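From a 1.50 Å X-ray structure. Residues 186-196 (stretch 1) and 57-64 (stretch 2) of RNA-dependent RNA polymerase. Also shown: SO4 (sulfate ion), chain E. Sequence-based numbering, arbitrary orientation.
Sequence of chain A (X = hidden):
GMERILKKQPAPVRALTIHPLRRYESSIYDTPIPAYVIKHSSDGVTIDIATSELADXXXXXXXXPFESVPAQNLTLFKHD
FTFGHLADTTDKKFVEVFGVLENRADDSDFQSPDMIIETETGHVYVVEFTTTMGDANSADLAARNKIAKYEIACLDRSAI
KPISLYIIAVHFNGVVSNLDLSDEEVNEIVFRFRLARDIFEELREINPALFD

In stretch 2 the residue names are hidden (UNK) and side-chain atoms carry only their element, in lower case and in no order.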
# COMPACT_ATOMS: atom_id res chain seq x y z
N VAL A 186 10.36 -5.36 -4.04
CA VAL A 186 10.78 -3.96 -3.97
C VAL A 186 10.82 -3.35 -5.36
O VAL A 186 10.30 -2.25 -5.59
CB VAL A 186 12.16 -3.85 -3.29
CG1 VAL A 186 12.75 -2.44 -3.42
CG2 VAL A 186 12.07 -4.28 -1.82
N ASN A 187 11.43 -4.07 -6.30
CA ASN A 187 11.55 -3.57 -7.67
C ASN A 187 10.19 -3.35 -8.33
O ASN A 187 10.04 -2.41 -9.12
CB ASN A 187 12.39 -4.54 -8.50
CG ASN A 187 13.87 -4.43 -8.19
OD1 ASN A 187 14.31 -3.51 -7.51
ND2 ASN A 187 14.65 -5.38 -8.71
N GLU A 188 9.20 -4.20 -8.05
CA GLU A 188 7.90 -4.01 -8.69
C GLU A 188 7.23 -2.73 -8.19
O GLU A 188 6.68 -1.96 -8.98
CB GLU A 188 7.00 -5.22 -8.45
CG GLU A 188 5.76 -5.27 -9.35
CD GLU A 188 6.10 -5.61 -10.80
OE1 GLU A 188 7.25 -6.03 -11.07
OE2 GLU A 188 5.23 -5.44 -11.67
N ILE A 189 7.29 -2.48 -6.88
CA ILE A 189 6.75 -1.24 -6.33
C ILE A 189 7.46 -0.03 -6.93
O ILE A 189 6.82 0.92 -7.40
CB ILE A 189 6.84 -1.26 -4.80
CG1 ILE A 189 5.88 -2.33 -4.24
CG2 ILE A 189 6.53 0.11 -4.21
CD1 ILE A 189 6.30 -2.89 -2.88
N VAL A 190 8.80 -0.04 -6.90
CA VAL A 190 9.55 1.10 -7.42
C VAL A 190 9.33 1.26 -8.93
O VAL A 190 9.10 2.38 -9.41
CB VAL A 190 11.05 0.95 -7.09
CG1 VAL A 190 11.86 2.08 -7.73
CG2 VAL A 190 11.27 0.94 -5.58
N PHE A 191 9.35 0.17 -9.67
CA PHE A 191 9.11 0.24 -11.12
C PHE A 191 7.75 0.88 -11.43
O PHE A 191 7.64 1.74 -12.31
CB PHE A 191 9.21 -1.15 -11.72
CG PHE A 191 9.20 -1.17 -13.23
CD1 PHE A 191 7.99 -1.25 -13.92
CD2 PHE A 191 10.38 -1.13 -13.95
CE1 PHE A 191 7.96 -1.28 -15.30
CE2 PHE A 191 10.35 -1.16 -15.34
CZ PHE A 191 9.15 -1.24 -16.02
N ARG A 192 6.70 0.45 -10.73
CA ARG A 192 5.37 1.01 -10.96
C ARG A 192 5.31 2.48 -10.54
O ARG A 192 4.62 3.28 -11.19
CB ARG A 192 4.32 0.19 -10.20
CG ARG A 192 4.13 -1.23 -10.73
CD ARG A 192 3.02 -2.00 -9.96
NE ARG A 192 1.71 -1.36 -10.10
CZ ARG A 192 0.70 -1.84 -10.82
NH1 ARG A 192 0.83 -2.99 -11.48
NH2 ARG A 192 -0.43 -1.16 -10.89
N PHE A 193 6.01 2.85 -9.46
CA PHE A 193 6.04 4.24 -9.01
C PHE A 193 6.70 5.13 -10.06
O PHE A 193 6.19 6.21 -10.38
CB PHE A 193 6.76 4.35 -7.66
CG PHE A 193 6.83 5.75 -7.10
CD1 PHE A 193 5.68 6.51 -6.92
CD2 PHE A 193 8.05 6.29 -6.70
CE1 PHE A 193 5.75 7.79 -6.38
CE2 PHE A 193 8.12 7.56 -6.14
CZ PHE A 193 6.98 8.31 -5.98
N ARG A 194 7.83 4.67 -10.61
CA ARG A 194 8.53 5.47 -11.61
C ARG A 194 7.66 5.70 -12.83
O ARG A 194 7.60 6.81 -13.37
CB ARG A 194 9.83 4.78 -12.00
CG ARG A 194 10.86 4.74 -10.88
CD ARG A 194 12.09 4.00 -11.34
NE ARG A 194 13.18 4.07 -10.37
CZ ARG A 194 14.39 3.59 -10.59
NH1 ARG A 194 14.68 3.00 -11.74
NH2 ARG A 194 15.32 3.69 -9.64
N LEU A 195 6.96 4.65 -13.27
CA LEU A 195 6.08 4.79 -14.43
C LEU A 195 4.90 5.71 -14.10
O LEU A 195 4.48 6.52 -14.94
CB LEU A 195 5.59 3.42 -14.88
CG LEU A 195 4.63 3.44 -16.06
CD1 LEU A 195 5.32 4.07 -17.28
CD2 LEU A 195 4.14 2.04 -16.37
N ALA A 196 4.36 5.59 -12.88
CA ALA A 196 3.26 6.45 -12.47
C ALA A 196 3.67 7.92 -12.47
O ALA A 196 2.89 8.79 -12.86
CB ALA A 196 2.75 6.03 -11.10
N UNK A 57 8.65 -11.94 -17.07
CA UNK A 57 9.25 -12.01 -15.76
C UNK A 57 10.10 -10.83 -15.34
O UNK A 57 10.59 -10.82 -14.20
N UNK A 58 10.31 -9.84 -16.21
CA UNK A 58 11.01 -8.63 -15.80
C UNK A 58 10.13 -7.82 -14.86
O UNK A 58 8.93 -8.05 -14.74
o UNK A 58 11.27 -6.08 -19.56
c UNK A 58 10.21 -7.01 -17.61
n UNK A 58 10.31 -4.64 -18.13
c UNK A 58 10.64 -5.87 -18.52
c UNK A 58 11.38 -7.79 -17.02
N UNK A 59 10.74 -6.84 -14.19
CA UNK A 59 9.94 -5.89 -13.41
C UNK A 59 8.88 -5.24 -14.29
O UNK A 59 9.13 -4.93 -15.46
c UNK A 59 10.83 -4.82 -12.78
o UNK A 59 11.69 -5.38 -11.80
N UNK A 60 7.69 -5.07 -13.74
CA UNK A 60 6.57 -4.50 -14.45
C UNK A 60 5.57 -5.51 -14.96
O UNK A 60 4.56 -5.11 -15.55
N UNK A 61 5.79 -6.80 -14.71
CA UNK A 61 4.88 -7.82 -15.22
C UNK A 61 3.50 -7.73 -14.60
O UNK A 61 2.55 -8.30 -15.14
c UNK A 61 5.45 -9.22 -14.97
o UNK A 61 5.64 -9.43 -13.58
N UNK A 62 3.34 -7.01 -13.48
CA UNK A 62 2.00 -6.85 -12.92
C UNK A 62 1.19 -5.75 -13.58
O UNK A 62 0.03 -5.57 -13.22
c UNK A 62 2.06 -6.55 -11.41
c UNK A 62 2.80 -7.64 -10.66
o UNK A 62 2.69 -5.28 -11.20
N UNK A 63 1.76 -4.99 -14.52
CA UNK A 63 1.06 -3.85 -15.10
C UNK A 63 0.08 -4.35 -16.16
O UNK A 63 0.45 -5.13 -17.03
c UNK A 63 2.96 -2.29 -14.59
c UNK A 63 4.24 -1.65 -15.14
c UNK A 63 1.33 -1.73 -16.43
c UNK A 63 2.06 -2.85 -15.70
N UNK A 64 -1.13 -3.85 -16.10
CA UNK A 64 -2.19 -4.15 -17.06
C UNK A 64 -2.16 -3.15 -18.21
O UNK A 64 -1.77 -1.99 -18.02
o UNK A 64 -3.80 -7.17 -16.46
c UNK A 64 -3.67 -5.12 -15.22
c UNK A 64 -3.19 -6.51 -15.61
c UNK A 64 -3.55 -4.12 -16.36
n UNK A 64 -2.10 -6.96 -15.00
S SO4 E . 18.12 1.13 -9.61
O1 SO4 E . 18.79 0.15 -10.45
O2 SO4 E . 17.81 2.32 -10.39
O3 SO4 E . 18.99 1.48 -8.49
O4 SO4 E . 16.89 0.53 -9.12
O HOH W 1 9.80 -6.81 -10.02
O HOH W 2 -1.81 -2.26 -13.50

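Position 57 has no side-chain atoms, so it is glycine, G57. Its phi of 85° and psi of -4° would jam a CB against the carbonyl O of the preceding residue, which by itself calls for glycine; nothing of the helix 186-196 lies near.

Position 58 carries three carbons, the third bearing one oxygen and one nitrogen. An unbranched chain of this length ending in an amide is glutamine, Q58. The assignment of the amide ends fits the bonding: NE2 donates to the backbone O of residue 59 at 2.9 Å, and lies 4.2 Å from CZ of F191. A side chain of this reach can fold back over the turn that begins here.

Position 59 has one carbon and then one oxygen, the mark of serine, S59. Its OG lies 3.5 Å from CB of N187 and donates to water 1 at 3.0 Å; that water in turn donates to OE1 of E188 at 2.9 Å. The small side chain fits where the loop comes nearest the helix, with CA of S59 5.5 Å from CA of E188, and still supplies a hydroxyl for the water bridge.

Position 60 again lacks a side chain and is glycine, G60. Two constraints agree: its phi of 101° and psi of 0° would press a CB against the preceding carbonyl, and an ideal CB would stand 2.6 Å from CE1 of F191, a clash. The bare backbone lets N of G60 lie over one face of the F191 ring and donate to OE1 of E188 at 2.9 Å, almost linearly.

Position 61 shows one carbon and one oxygen: serine, S61. Its CA-to-CB bond points away from the helix, and a small polar side chain suits this exposed site. It closes a type II turn begun at Q58.

Position 62 has a first carbon carrying one oxygen and one carbon, which is threonine, T62. OG1 donates to OE2 of E188 at 2.6 Å and accepts from NH1 of R192 at 3.0 Å, so a single hydroxyl links an acidic and a basic side chain.

Position 63 has four carbons, forked at the first, with one arm two carbons long: isoleucine, I63. Its CD1 meets CE1 of F191, at the ring edge, at 3.7 Å and CD2 of L195 at 3.9 Å, and an aliphatic side chain suits this buried site.

Position 64 has three carbons, the third bearing oxygen and nitrogen: glutamine, Q64. Exposed and without direct contact with the helix, it turns back to its own loop, NE2 donating to O of T62 at 3.1 Å.

The contact works by capture of two successive turns, Q58 to S61 and G60 to I63. The carboxylate of E188 gathers N of G60 through OE1 and, through OE2, both OG1 and N of T62, the latter at 3.1 Å. R192 adds its bond to the hydroxyl, while F191 and L195 pack against I63.

Stretch 2 (57-64) GQSGSTIQ
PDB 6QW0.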